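Local coordinates for protein DNA photolyase (Agrobacterium tumefaciens, PDB 4U63) that probably uses light energy to split cyclobutane pyrimidine dimers in DNA, with flavin-adenine dinucleotide as cofactor and a methenyl-folate as antenna chromophore, at residues H357-M360 with V364-I367. Sequence-based numbering, arbitrary orientation.
Sequences HGTM and VRMI. With FAD (flavin-adenine dinucleotide), chain C.
The FAD pocket of this class III photolyase has part of its wall here, where M360 in the loop after helix 345-357 meets V364 and R365 on helix 362-375. The backbone oxygen of M360 takes two bonds from the R365 guanidinium. NE of R365 donates to M360 O at 2.9 Å, nearly straight at 167°. NH2 of R365 adds a longer and more bent bond to M360 O, 3.3 Å. The oxygen lies at the guanidinium edge, almost in its plane. NH2 meets it in the carbonyl plane, on a lone pair, while NE is tilted out of that plane. OG1 of T359 also stands 3.2 Å from R365 NH2.

Beside this polar grip the side chain of M360 packs on the helix. Its CG is anti to the backbone N (chi1 -169°), and the chain bends only at chi3. This lays SD of M360 against the helix backbone, 3.7 Å from V364 C. V364 CG1 lies 3.9 Å from the same SD of M360. CB of M360 rests on R365 CG at 3.8 Å. M351, L354 and F387 also touch M360.

R365 runs extended from CG to NE and reaches the flavin. NH1 of R365 comes within 3.2 Å of FAD C4X, and FAD N5 lies at the guanidinium edge. The ribityl O2' lies above one face of the guanidinium, toward its rim. D393 forms a salt bridge with NH2. G358, with positive phi just past the helix, touches the methenyl-folate, so this short loop borders both chromophores.

The paired bonds to one carbonyl, with the D393 salt bridge, should fix the rotation of the buried guanidinium. Its positive charge beside N5 would probably help stabilise negative charge on a reduced flavin.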
ATOM      1  N   HIS A 357      12.443  -7.452  -2.617  1.00 20.13           N
ATOM      2  CA  HIS A 357      12.286  -6.341  -1.676  1.00 21.42           C
ATOM      3  C   HIS A 357      10.848  -6.014  -1.242  1.00 22.52           C
ATOM      4  O   HIS A 357      10.639  -5.130  -0.405  1.00 20.60           O
ATOM      5  CB  HIS A 357      12.916  -5.083  -2.280  1.00 21.24           C
ATOM      6  CG  HIS A 357      14.402  -5.166  -2.432  1.00 24.01           C
ATOM      7  ND1 HIS A 357      15.073  -4.608  -3.499  1.00 25.37           N
ATOM      8  CD2 HIS A 357      15.347  -5.750  -1.659  1.00 25.19           C
ATOM      9  CE1 HIS A 357      16.362  -4.831  -3.372  1.00 23.82           C
ATOM     10  NE2 HIS A 357      16.560  -5.531  -2.267  1.00 26.40           N
ATOM     11  N   GLY A 358       9.865  -6.707  -1.802  1.00 22.31           N
ATOM     12  CA  GLY A 358       8.480  -6.475  -1.430  1.00 22.26           C
ATOM     13  C   GLY A 358       7.903  -5.178  -1.949  1.00 20.80           C
ATOM     14  O   GLY A 358       6.901  -4.699  -1.427  1.00 19.40           O
ATOM     15  N   THR A 359       8.522  -4.616  -2.981  1.00 19.70           N
ATOM     16  CA  THR A 359       8.037  -3.389  -3.587  1.00 19.14           C
ATOM     17  C   THR A 359       8.511  -3.305  -5.027  1.00 18.73           C
ATOM     18  O   THR A 359       9.355  -4.076  -5.453  1.00 20.37           O
ATOM     19  CB  THR A 359       8.490  -2.145  -2.793  1.00 21.77           C
ATOM     20  OG1 THR A 359       7.749  -1.006  -3.225  1.00 25.40           O
ATOM     21  CG2 THR A 359       9.994  -1.892  -2.944  1.00 24.90           C
ATOM     22  N   MET A 360       7.964  -2.350  -5.764  1.00 19.13           N
ATOM     23  CA  MET A 360       8.357  -2.140  -7.143  1.00 17.35           C
ATOM     24  C   MET A 360       8.203  -0.672  -7.471  1.00 19.54           C
ATOM     25  O   MET A 360       7.244  -0.024  -7.026  1.00 19.92           O
ATOM     26  CB  MET A 360       7.500  -3.000  -8.078  1.00 19.47           C
ATOM     27  CG  MET A 360       8.006  -3.064  -9.517  1.00 19.35           C
ATOM     28  SD  MET A 360       6.880  -3.862 -10.672  1.00 20.76           S
ATOM     29  CE  MET A 360       6.507  -5.386  -9.794  1.00 21.21           C
ATOM     30  N   VAL A 364       7.523   0.961 -13.193  1.00 18.82           N
ATOM     31  CA  VAL A 364       7.675  -0.437 -13.545  1.00 19.23           C
ATOM     32  C   VAL A 364       6.395  -1.217 -13.181  1.00 19.34           C
ATOM     33  O   VAL A 364       6.036  -2.175 -13.890  1.00 20.36           O
ATOM     34  CB  VAL A 364       8.974  -1.033 -12.947  1.00 20.77           C
ATOM     35  CG1 VAL A 364       9.172  -2.443 -13.438  1.00 21.90           C
ATOM     36  CG2 VAL A 364      10.181  -0.180 -13.354  1.00 22.81           C
ATOM     37  N   ARG A 365       5.690  -0.814 -12.112  1.00 18.15           N
ATOM     38  CA  ARG A 365       4.369  -1.415 -11.831  1.00 18.96           C
ATOM     39  C   ARG A 365       3.434  -1.255 -13.023  1.00 20.27           C
ATOM     40  O   ARG A 365       2.744  -2.200 -13.408  1.00 20.70           O
ATOM     41  CB  ARG A 365       3.706  -0.831 -10.582  1.00 17.26           C
ATOM     42  CG  ARG A 365       4.434  -1.110  -9.295  1.00 17.74           C
ATOM     43  CD  ARG A 365       3.590  -0.843  -8.064  1.00 18.60           C
ATOM     44  NE  ARG A 365       4.438  -0.592  -6.905  1.00 18.01           N
ATOM     45  CZ  ARG A 365       4.062  -0.592  -5.624  1.00 19.10           C
ATOM     46  NH1 ARG A 365       2.814  -0.871  -5.248  1.00 19.87           N
ATOM     47  NH2 ARG A 365       4.973  -0.321  -4.696  1.00 18.50           N
ATOM     48  N   MET A 366       3.410  -0.055 -13.607  1.00 19.61           N
ATOM     49  CA  MET A 366       2.568   0.192 -14.777  1.00 19.50           C
ATOM     50  C   MET A 366       2.997  -0.697 -15.955  1.00 19.02           C
ATOM     51  O   MET A 366       2.163  -1.278 -16.645  1.00 20.60           O
ATOM     52  CB  MET A 366       2.622   1.665 -15.192  1.00 20.54           C
ATOM     53  CG  MET A 366       2.074   2.634 -14.162  1.00 23.79           C
ATOM     54  SD  MET A 366       2.338   4.353 -14.651  1.00 35.54           S
ATOM     55  CE  MET A 366       1.190   4.463 -16.018  1.00 40.66           C
ATOM     56  N   ILE A 367       4.305  -0.810 -16.166  1.00 19.97           N
ATOM     57  CA  ILE A 367       4.844  -1.623 -17.264  1.00 20.43           C
ATOM     58  C   ILE A 367       4.520  -3.107 -17.082  1.00 20.20           C
ATOM     59  O   ILE A 367       4.084  -3.753 -18.040  1.00 20.60           O
ATOM     60  CB  ILE A 367       6.367  -1.421 -17.438  1.00 22.21           C
ATOM     61  CG1 ILE A 367       6.657   0.022 -17.901  1.00 23.68           C
ATOM     62  CG2 ILE A 367       6.935  -2.405 -18.459  1.00 23.71           C
ATOM     63  CD1 ILE A 367       8.101   0.445 -17.740  1.00 22.33           C
TER
HETATM   64  PA  FAD C1002       6.174   8.254  -3.738  1.00 19.09           P
HETATM   65  O1A FAD C1002       6.465   8.600  -5.163  1.00 19.28           O
HETATM   66  O2A FAD C1002       7.135   8.688  -2.682  1.00 19.91           O
HETATM   67  O5B FAD C1002       4.684   8.774  -3.443  1.00 19.06           O
HETATM   68  C5B FAD C1002       4.244   9.122  -2.126  1.00 15.28           C
HETATM   69  C4B FAD C1002       2.976   8.374  -1.737  1.00 18.45           C
HETATM   70  O4B FAD C1002       1.904   8.675  -2.628  1.00 20.08           O
HETATM   71  C3B FAD C1002       3.123   6.871  -1.782  1.00 19.02           C
HETATM   72  O3B FAD C1002       3.790   6.357  -0.618  1.00 19.79           O
HETATM   73  C2B FAD C1002       1.683   6.425  -1.917  1.00 18.36           C
HETATM   74  O2B FAD C1002       1.017   6.402  -0.653  1.00 18.39           O
HETATM   75  C1B FAD C1002       1.078   7.508  -2.774  1.00 18.33           C
HETATM   76  N9A FAD C1002       1.031   7.181  -4.217  1.00 17.95           N
HETATM   77  C8A FAD C1002       1.977   7.474  -5.126  1.00 20.51           C
HETATM   78  N7A FAD C1002       1.612   7.068  -6.360  1.00 18.66           N
HETATM   79  C5A FAD C1002       0.385   6.514  -6.254  1.00 17.03           C
HETATM   80  C6A FAD C1002      -0.557   5.884  -7.183  1.00 16.38           C
HETATM   81  N6A FAD C1002      -0.252   5.782  -8.492  1.00 19.76           N
HETATM   82  N1A FAD C1002      -1.718   5.421  -6.667  1.00 16.79           N
HETATM   83  C2A FAD C1002      -2.011   5.519  -5.349  1.00 17.64           C
HETATM   84  N3A FAD C1002      -1.183   6.090  -4.450  1.00 17.88           N
HETATM   85  C4A FAD C1002       0.006   6.589  -4.843  1.00 17.28           C
HETATM   86  N1  FAD C1002       0.354   1.911  -4.019  1.00 17.23           N
HETATM   87  C2  FAD C1002       0.096   1.470  -2.768  1.00 18.83           C
HETATM   88  O2  FAD C1002       0.286   2.273  -1.827  1.00 20.28           O
HETATM   89  N3  FAD C1002      -0.357   0.214  -2.529  1.00 17.94           N
HETATM   90  C4  FAD C1002      -0.580  -0.676  -3.530  1.00 18.04           C
HETATM   91  O4  FAD C1002      -1.014  -1.835  -3.304  1.00 18.41           O
HETATM   92  C4X FAD C1002      -0.307  -0.262  -4.921  1.00 17.11           C
HETATM   93  N5  FAD C1002      -0.473  -1.089  -5.994  1.00 18.77           N
HETATM   94  C5X FAD C1002      -0.231  -0.649  -7.264  1.00 16.61           C
HETATM   95  C6  FAD C1002      -0.428  -1.479  -8.360  1.00 17.20           C
HETATM   96  C7  FAD C1002      -0.170  -1.042  -9.663  1.00 18.10           C
HETATM   97  C7M FAD C1002      -0.389  -1.962 -10.843  1.00 20.02           C
HETATM   98  C8  FAD C1002       0.330   0.331  -9.891  1.00 17.07           C
HETATM   99  C8M FAD C1002       0.621   0.861 -11.278  1.00 18.76           C
HETATM  100  C9  FAD C1002       0.528   1.154  -8.815  1.00 16.18           C
HETATM  101  C9A FAD C1002       0.272   0.741  -7.504  1.00 17.05           C
HETATM  102  N10 FAD C1002       0.488   1.604  -6.389  1.00 18.41           N
HETATM  103  C10 FAD C1002       0.196   1.124  -5.101  1.00 17.95           C
HETATM  104  C1' FAD C1002       0.915   3.000  -6.549  1.00 18.36           C
HETATM  105  C2' FAD C1002       2.386   3.351  -6.523  1.00 17.31           C
HETATM  106  O2' FAD C1002       3.080   2.556  -7.492  1.00 19.40           O
HETATM  107  C3' FAD C1002       2.990   3.195  -5.141  1.00 17.33           C
HETATM  108  O3' FAD C1002       2.251   3.940  -4.177  1.00 20.03           O
HETATM  109  C4' FAD C1002       4.437   3.686  -5.175  1.00 17.55           C
HETATM  110  O4' FAD C1002       5.213   2.794  -5.973  1.00 19.81           O
HETATM  111  C5' FAD C1002       4.986   3.737  -3.764  1.00 17.08           C
HETATM  112  O5' FAD C1002       6.350   4.185  -3.736  1.00 18.77           O
HETATM  113  P   FAD C1002       6.710   5.501  -2.889  1.00 17.87           P
HETATM  114  O1P FAD C1002       8.183   5.701  -2.955  1.00 18.47           O
HETATM  115  O2P FAD C1002       6.125   5.410  -1.507  1.00 18.83           O
HETATM  116  O3P FAD C1002       5.943   6.647  -3.714  1.00 17.89           O